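PDB 4ZGP: translation initiation factor eIF2 assembly protein from Schizosaccharomyces pombe, which acts as an ATP-dependent chaperone that binds the gamma subunit of eIF2 so that it can assemble with the alpha and beta subunits. Local coordinates for residues A[206-217]-A[285-293]. Numbering follows the deposited sequence.
With ADP (adenosine-5'-diphosphate), chain C.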
loop_
_atom_site.group_PDB
_atom_site.type_symbol
_atom_site.label_atom_id
_atom_site.label_comp_id
_atom_site.label_asym_id
_atom_site.label_seq_id
_atom_site.Cartn_x
_atom_site.Cartn_y
_atom_site.Cartn_z
ATOM N N PHE A 206 7.592 5.022 -14.165
ATOM C CA PHE A 206 7.764 4.159 -12.993
ATOM C C PHE A 206 9.198 4.210 -12.520
ATOM O O PHE A 206 10.112 4.555 -13.283
ATOM C CB PHE A 206 7.325 2.701 -13.266
ATOM C CG PHE A 206 8.235 1.895 -14.168
ATOM C CD1 PHE A 206 9.307 1.161 -13.652
ATOM C CD2 PHE A 206 7.966 1.793 -15.520
ATOM C CE1 PHE A 206 10.113 0.393 -14.468
ATOM C CE2 PHE A 206 8.775 1.005 -16.358
ATOM C CZ PHE A 206 9.843 0.304 -15.831
ATOM N N CYS A 207 9.387 3.900 -11.241
ATOM C CA CYS A 207 10.710 3.945 -10.662
ATOM C C CYS A 207 10.892 2.823 -9.691
ATOM O O CYS A 207 9.934 2.256 -9.185
ATOM C CB CYS A 207 10.971 5.296 -9.963
ATOM S SG CYS A 207 9.901 5.750 -8.585
ATOM N N GLN A 208 12.151 2.484 -9.483
ATOM C CA GLN A 208 12.553 1.621 -8.392
ATOM C C GLN A 208 11.987 2.120 -7.067
ATOM O O GLN A 208 11.980 3.331 -6.781
ATOM C CB GLN A 208 14.078 1.528 -8.315
ATOM C CG GLN A 208 14.589 0.530 -7.289
ATOM C CD GLN A 208 16.090 0.340 -7.356
ATOM O OE1 GLN A 208 16.752 0.891 -8.236
ATOM N NE2 GLN A 208 16.632 -0.438 -6.424
ATOM N N ARG A 209 11.527 1.185 -6.237
ATOM C CA ARG A 209 10.831 1.562 -5.016
ATOM C C ARG A 209 11.760 1.803 -3.835
ATOM O O ARG A 209 11.485 2.659 -2.995
ATOM C CB ARG A 209 9.798 0.498 -4.658
ATOM C CG ARG A 209 8.394 0.922 -4.983
ATOM C CD ARG A 209 7.623 1.305 -3.736
ATOM N NE ARG A 209 6.742 0.226 -3.323
ATOM C CZ ARG A 209 6.075 0.197 -2.176
ATOM N NH1 ARG A 209 5.289 -0.829 -1.906
ATOM N NH2 ARG A 209 6.190 1.193 -1.309
ATOM N N ASP A 210 12.869 1.076 -3.772
ATOM C CA ASP A 210 13.793 1.245 -2.644
ATOM C C ASP A 210 14.892 2.225 -3.008
ATOM O O ASP A 210 14.845 2.831 -4.076
ATOM C CB ASP A 210 14.401 -0.096 -2.235
ATOM C CG ASP A 210 15.328 -0.642 -3.280
ATOM O OD1 ASP A 210 15.001 -0.495 -4.478
ATOM O OD2 ASP A 210 16.381 -1.212 -2.917
ATOM N N ASP A 211 15.902 2.383 -2.156
ATOM C CA ASP A 211 16.920 3.387 -2.472
ATOM C C ASP A 211 18.328 2.829 -2.651
ATOM O O ASP A 211 19.310 3.556 -2.540
ATOM C CB ASP A 211 16.936 4.496 -1.409
ATOM C CG ASP A 211 16.843 3.961 0.000
ATOM O OD1 ASP A 211 17.376 2.859 0.258
ATOM O OD2 ASP A 211 16.237 4.648 0.856
ATOM N N ASN A 212 18.434 1.546 -2.975
ATOM C CA ASN A 212 19.747 0.974 -3.224
ATOM C C ASN A 212 19.945 0.642 -4.683
ATOM O O ASN A 212 19.071 0.067 -5.328
ATOM C CB ASN A 212 19.964 -0.265 -2.360
ATOM C CG ASN A 212 20.061 0.075 -0.888
ATOM O OD1 ASN A 212 20.983 0.774 -0.466
ATOM N ND2 ASN A 212 19.102 -0.408 -0.097
ATOM N N TYR A 213 21.098 1.040 -5.197
ATOM C CA TYR A 213 21.500 0.722 -6.550
ATOM C C TYR A 213 21.486 -0.789 -6.751
ATOM O O TYR A 213 21.822 -1.541 -5.845
ATOM C CB TYR A 213 22.882 1.302 -6.825
ATOM C CG TYR A 213 23.523 0.804 -8.088
ATOM C CD1 TYR A 213 23.137 1.298 -9.328
ATOM C CD2 TYR A 213 24.530 -0.157 -8.040
ATOM C CE1 TYR A 213 23.728 0.839 -10.492
ATOM C CE2 TYR A 213 25.122 -0.622 -9.191
ATOM C CZ TYR A 213 24.727 -0.119 -10.410
ATOM O OH TYR A 213 25.328 -0.583 -11.553
ATOM N N TYR A 214 21.055 -1.227 -7.928
ATOM C CA TYR A 214 20.968 -2.655 -8.231
ATOM C C TYR A 214 21.221 -2.799 -9.724
ATOM O O TYR A 214 20.349 -2.534 -10.541
ATOM C CB TYR A 214 19.602 -3.224 -7.810
ATOM C CG TYR A 214 19.457 -4.734 -7.938
ATOM C CD1 TYR A 214 20.529 -5.588 -7.684
ATOM C CD2 TYR A 214 18.238 -5.303 -8.302
ATOM C CE1 TYR A 214 20.392 -6.970 -7.800
ATOM C CE2 TYR A 214 18.086 -6.676 -8.423
ATOM C CZ TYR A 214 19.167 -7.507 -8.170
ATOM O OH TYR A 214 19.013 -8.875 -8.283
ATOM N N GLU A 215 22.447 -3.168 -10.084
ATOM C CA GLU A 215 22.876 -3.144 -11.485
ATOM C C GLU A 215 22.030 -4.044 -12.393
ATOM O O GLU A 215 21.865 -3.744 -13.568
ATOM C CB GLU A 215 24.350 -3.541 -11.607
ATOM C CG GLU A 215 24.642 -5.003 -11.285
ATOM C CD GLU A 215 24.370 -5.347 -9.832
ATOM O OE1 GLU A 215 24.432 -4.426 -8.977
ATOM O OE2 GLU A 215 24.080 -6.529 -9.547
ATOM N N PHE A 216 21.477 -5.116 -11.831
ATOM C CA PHE A 216 20.637 -6.059 -12.584
ATOM C C PHE A 216 19.464 -5.377 -13.299
ATOM O O PHE A 216 18.990 -5.849 -14.331
ATOM C CB PHE A 216 20.109 -7.150 -11.642
ATOM C CG PHE A 216 19.282 -8.214 -12.329
ATOM C CD1 PHE A 216 19.898 -9.238 -13.053
ATOM C CD2 PHE A 216 17.892 -8.208 -12.235
ATOM C CE1 PHE A 216 19.141 -10.238 -13.689
ATOM C CE2 PHE A 216 17.119 -9.200 -12.873
ATOM C CZ PHE A 216 17.746 -10.214 -13.602
ATOM N N LEU A 217 18.989 -4.270 -12.739
ATOM C CA LEU A 217 17.824 -3.590 -13.290
ATOM C C LEU A 217 18.112 -2.969 -14.655
ATOM O O LEU A 217 17.277 -3.011 -15.552
ATOM C CB LEU A 217 17.339 -2.514 -12.315
ATOM C CG LEU A 217 17.023 -2.998 -10.900
ATOM C CD1 LEU A 217 16.530 -1.855 -10.036
ATOM C CD2 LEU A 217 15.991 -4.157 -10.922
ATOM N N LYS A 285 6.222 6.111 -24.552
ATOM C CA LYS A 285 7.202 5.474 -23.677
ATOM C C LYS A 285 7.069 6.061 -22.278
ATOM O O LYS A 285 6.950 7.270 -22.130
ATOM C CB LYS A 285 8.613 5.673 -24.209
ATOM N N PRO A 286 7.053 5.208 -21.242
ATOM C CA PRO A 286 7.053 5.818 -19.914
ATOM C C PRO A 286 8.449 6.285 -19.538
ATOM O O PRO A 286 9.424 5.708 -20.035
ATOM C CB PRO A 286 6.617 4.671 -19.001
ATOM C CG PRO A 286 7.165 3.454 -19.684
ATOM C CD PRO A 286 6.970 3.739 -21.171
ATOM N N GLU A 287 8.541 7.277 -18.658
ATOM C CA GLU A 287 9.828 7.610 -18.052
ATOM C C GLU A 287 10.194 6.546 -17.047
ATOM O O GLU A 287 9.356 6.134 -16.264
ATOM C CB GLU A 287 9.796 8.965 -17.354
ATOM C CG GLU A 287 9.976 10.145 -18.288
ATOM C CD GLU A 287 10.335 11.423 -17.546
ATOM O OE1 GLU A 287 11.076 11.359 -16.540
ATOM O OE2 GLU A 287 9.868 12.498 -17.969
ATOM N N ILE A 288 11.449 6.120 -17.041
ATOM C CA ILE A 288 11.873 5.091 -16.100
ATOM C C ILE A 288 13.049 5.589 -15.286
ATOM O O ILE A 288 14.048 6.036 -15.853
ATOM C CB ILE A 288 12.244 3.813 -16.828
ATOM C CG1 ILE A 288 11.059 3.331 -17.672
ATOM C CG2 ILE A 288 12.721 2.753 -15.833
ATOM C CD1 ILE A 288 11.422 2.208 -18.639
ATOM N N ARG A 289 12.938 5.554 -13.963
ATOM C CA ARG A 289 14.081 5.941 -13.140
ATOM C C ARG A 289 14.515 4.860 -12.183
ATOM O O ARG A 289 13.700 4.235 -11.521
ATOM C CB ARG A 289 13.782 7.212 -12.371
ATOM C CG ARG A 289 13.673 8.398 -13.293
ATOM C CD ARG A 289 13.392 9.665 -12.557
ATOM N NE ARG A 289 13.104 10.712 -13.535
ATOM C CZ ARG A 289 12.704 11.934 -13.232
ATOM N NH1 ARG A 289 12.561 12.301 -11.969
ATOM N NH2 ARG A 289 12.453 12.800 -14.213
ATOM N N LEU A 290 15.820 4.650 -12.119
ATOM C CA LEU A 290 16.400 3.689 -11.205
ATOM C C LEU A 290 17.377 4.425 -10.312
ATOM O O LEU A 290 17.834 5.507 -10.665
ATOM C CB LEU A 290 17.129 2.577 -11.968
ATOM C CG LEU A 290 16.334 1.936 -13.099
ATOM C CD1 LEU A 290 17.217 1.017 -13.934
ATOM C CD2 LEU A 290 15.135 1.189 -12.499
ATOM N N ILE A 291 17.692 3.844 -9.160
ATOM C CA ILE A 291 18.695 4.430 -8.273
ATOM C C ILE A 291 20.065 4.406 -8.972
ATOM O O ILE A 291 20.487 3.369 -9.465
ATOM C CB ILE A 291 18.756 3.670 -6.929
ATOM C CG1 ILE A 291 17.421 3.802 -6.177
ATOM C CG2 ILE A 291 19.924 4.157 -6.069
ATOM C CD1 ILE A 291 17.170 5.185 -5.595
ATOM N N PRO A 292 20.734 5.567 -9.062
ATOM C CA PRO A 292 22.081 5.654 -9.647
ATOM C C PRO A 292 23.127 4.959 -8.772
ATOM O O PRO A 292 22.953 4.887 -7.562
ATOM C CB PRO A 292 22.356 7.166 -9.708
ATOM C CG PRO A 292 21.030 7.831 -9.450
ATOM C CD PRO A 292 20.231 6.880 -8.621
ATOM N N LYS A 293 24.191 4.445 -9.375
ATOM C CA LYS A 293 25.288 3.878 -8.588
ATOM C C LYS A 293 26.025 5.005 -7.880
ATOM O O LYS A 293 26.224 6.061 -8.476
ATOM C CB LYS A 293 26.261 3.088 -9.464
ATOM C CG LYS A 293 27.192 2.182 -8.664
ATOM C CD LYS A 293 28.542 1.988 -9.351
ATOM C CE LYS A 293 28.402 1.713 -10.839
ATOM N NZ LYS A 293 29.729 1.444 -11.473
HETATM P PB ADP C . 2.791 1.309 0.914
HETATM O O1B ADP C . 2.142 1.307 -0.461
HETATM O O2B ADP C . 1.968 2.009 1.981
HETATM O O3B ADP C . 4.262 1.657 0.822
HETATM P PA ADP C . 3.011 -1.567 0.632
HETATM O O1A ADP C . 3.219 -1.195 -0.815
HETATM O O2A ADP C . 1.967 -2.578 1.075
HETATM O O3A ADP C . 2.733 -0.216 1.476
HETATM O "O5'" ADP C . 4.432 -2.075 1.178
HETATM C "C5'" ADP C . 5.283 -1.265 1.989
HETATM C "C4'" ADP C . 6.598 -2.022 2.048
HETATM O "O4'" ADP C . 6.457 -3.144 2.922
HETATM C "C3'" ADP C . 6.951 -2.584 0.680
HETATM O "O3'" ADP C . 7.925 -1.767 0.023
HETATM C "C2'" ADP C . 7.483 -3.976 0.947
HETATM O "O2'" ADP C . 8.913 -3.992 0.926
HETATM C "C1'" ADP C . 7.008 -4.331 2.341
HETATM N N9 ADP C . 5.933 -5.344 2.201
HETATM C C8 ADP C . 4.659 -5.082 1.834
HETATM N N7 ADP C . 3.922 -6.226 1.796
HETATM C C5 ADP C . 4.736 -7.248 2.146
HETATM C C6 ADP C . 4.589 -8.712 2.316
HETATM N N6 ADP C . 3.384 -9.298 2.089
HETATM N N1 ADP C . 5.682 -9.426 2.698
HETATM C C2 ADP C . 6.865 -8.814 2.927
HETATM N N3 ADP C . 7.071 -7.486 2.794
HETATM C C4 ADP C . 6.059 -6.662 2.413
HETATM O O HOH W 1 19.342 0.823 -9.373
#
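The side-chain oxygen of Q208 takes two hydrogen bonds. One comes from the backbone N of I291, 3.2 Å from Q208 OE1 and 36° out of the plane of the Q208 side-chain carbonyl. The other comes from a water that also donates to I291 O and accepts from Y214 N. This grip lies just past a parallel strand pair in the mixed sheet of the ATP-grasp fold, where strand 287-289 forms the outer edge beside strand 202-208. F206 N donates to E287 O, R289 N to F206 O and Q208 N to R289 O, with N-to-O distances of 3.0 to 3.1 Å. CG of Q208 is anti to the backbone N (chi1 -174°) and the chain runs on extended, which carries the amide past the last strand bond. Its NE2 turns back to the loop and donates to N212 O at 2.7 Å, with a very short bond to D210 OD1. With an alanine here, I291 N would probably lose its acceptor and the 210-212 loop the amide that links it to I291. R209, the next residue, turns away to ADP. In one of its two conformers NH2 donates to ADP O3B at 2.9 Å, and NH1 forms salt bridges with E193 and D246. F206 and I288 run alongside each other on one sheet face. I288 CG2 makes a CH-pi contact over the F206 ring, 4.1 Å from its centroid, and helix 221-233 touches both residues. I291 packs into the 210-213 loop, CD1 against D211 CA and CG2 against Y213 N. L290 CD1 meets L217 CB at 3.9 Å. At the chain end, K293 lies across the Y213 ring. Its CB makes a CH-pi contact nearly over the ring centre, 3.5 Å from the centroid, and I291 O approaches the ring edge at Y213 CD1.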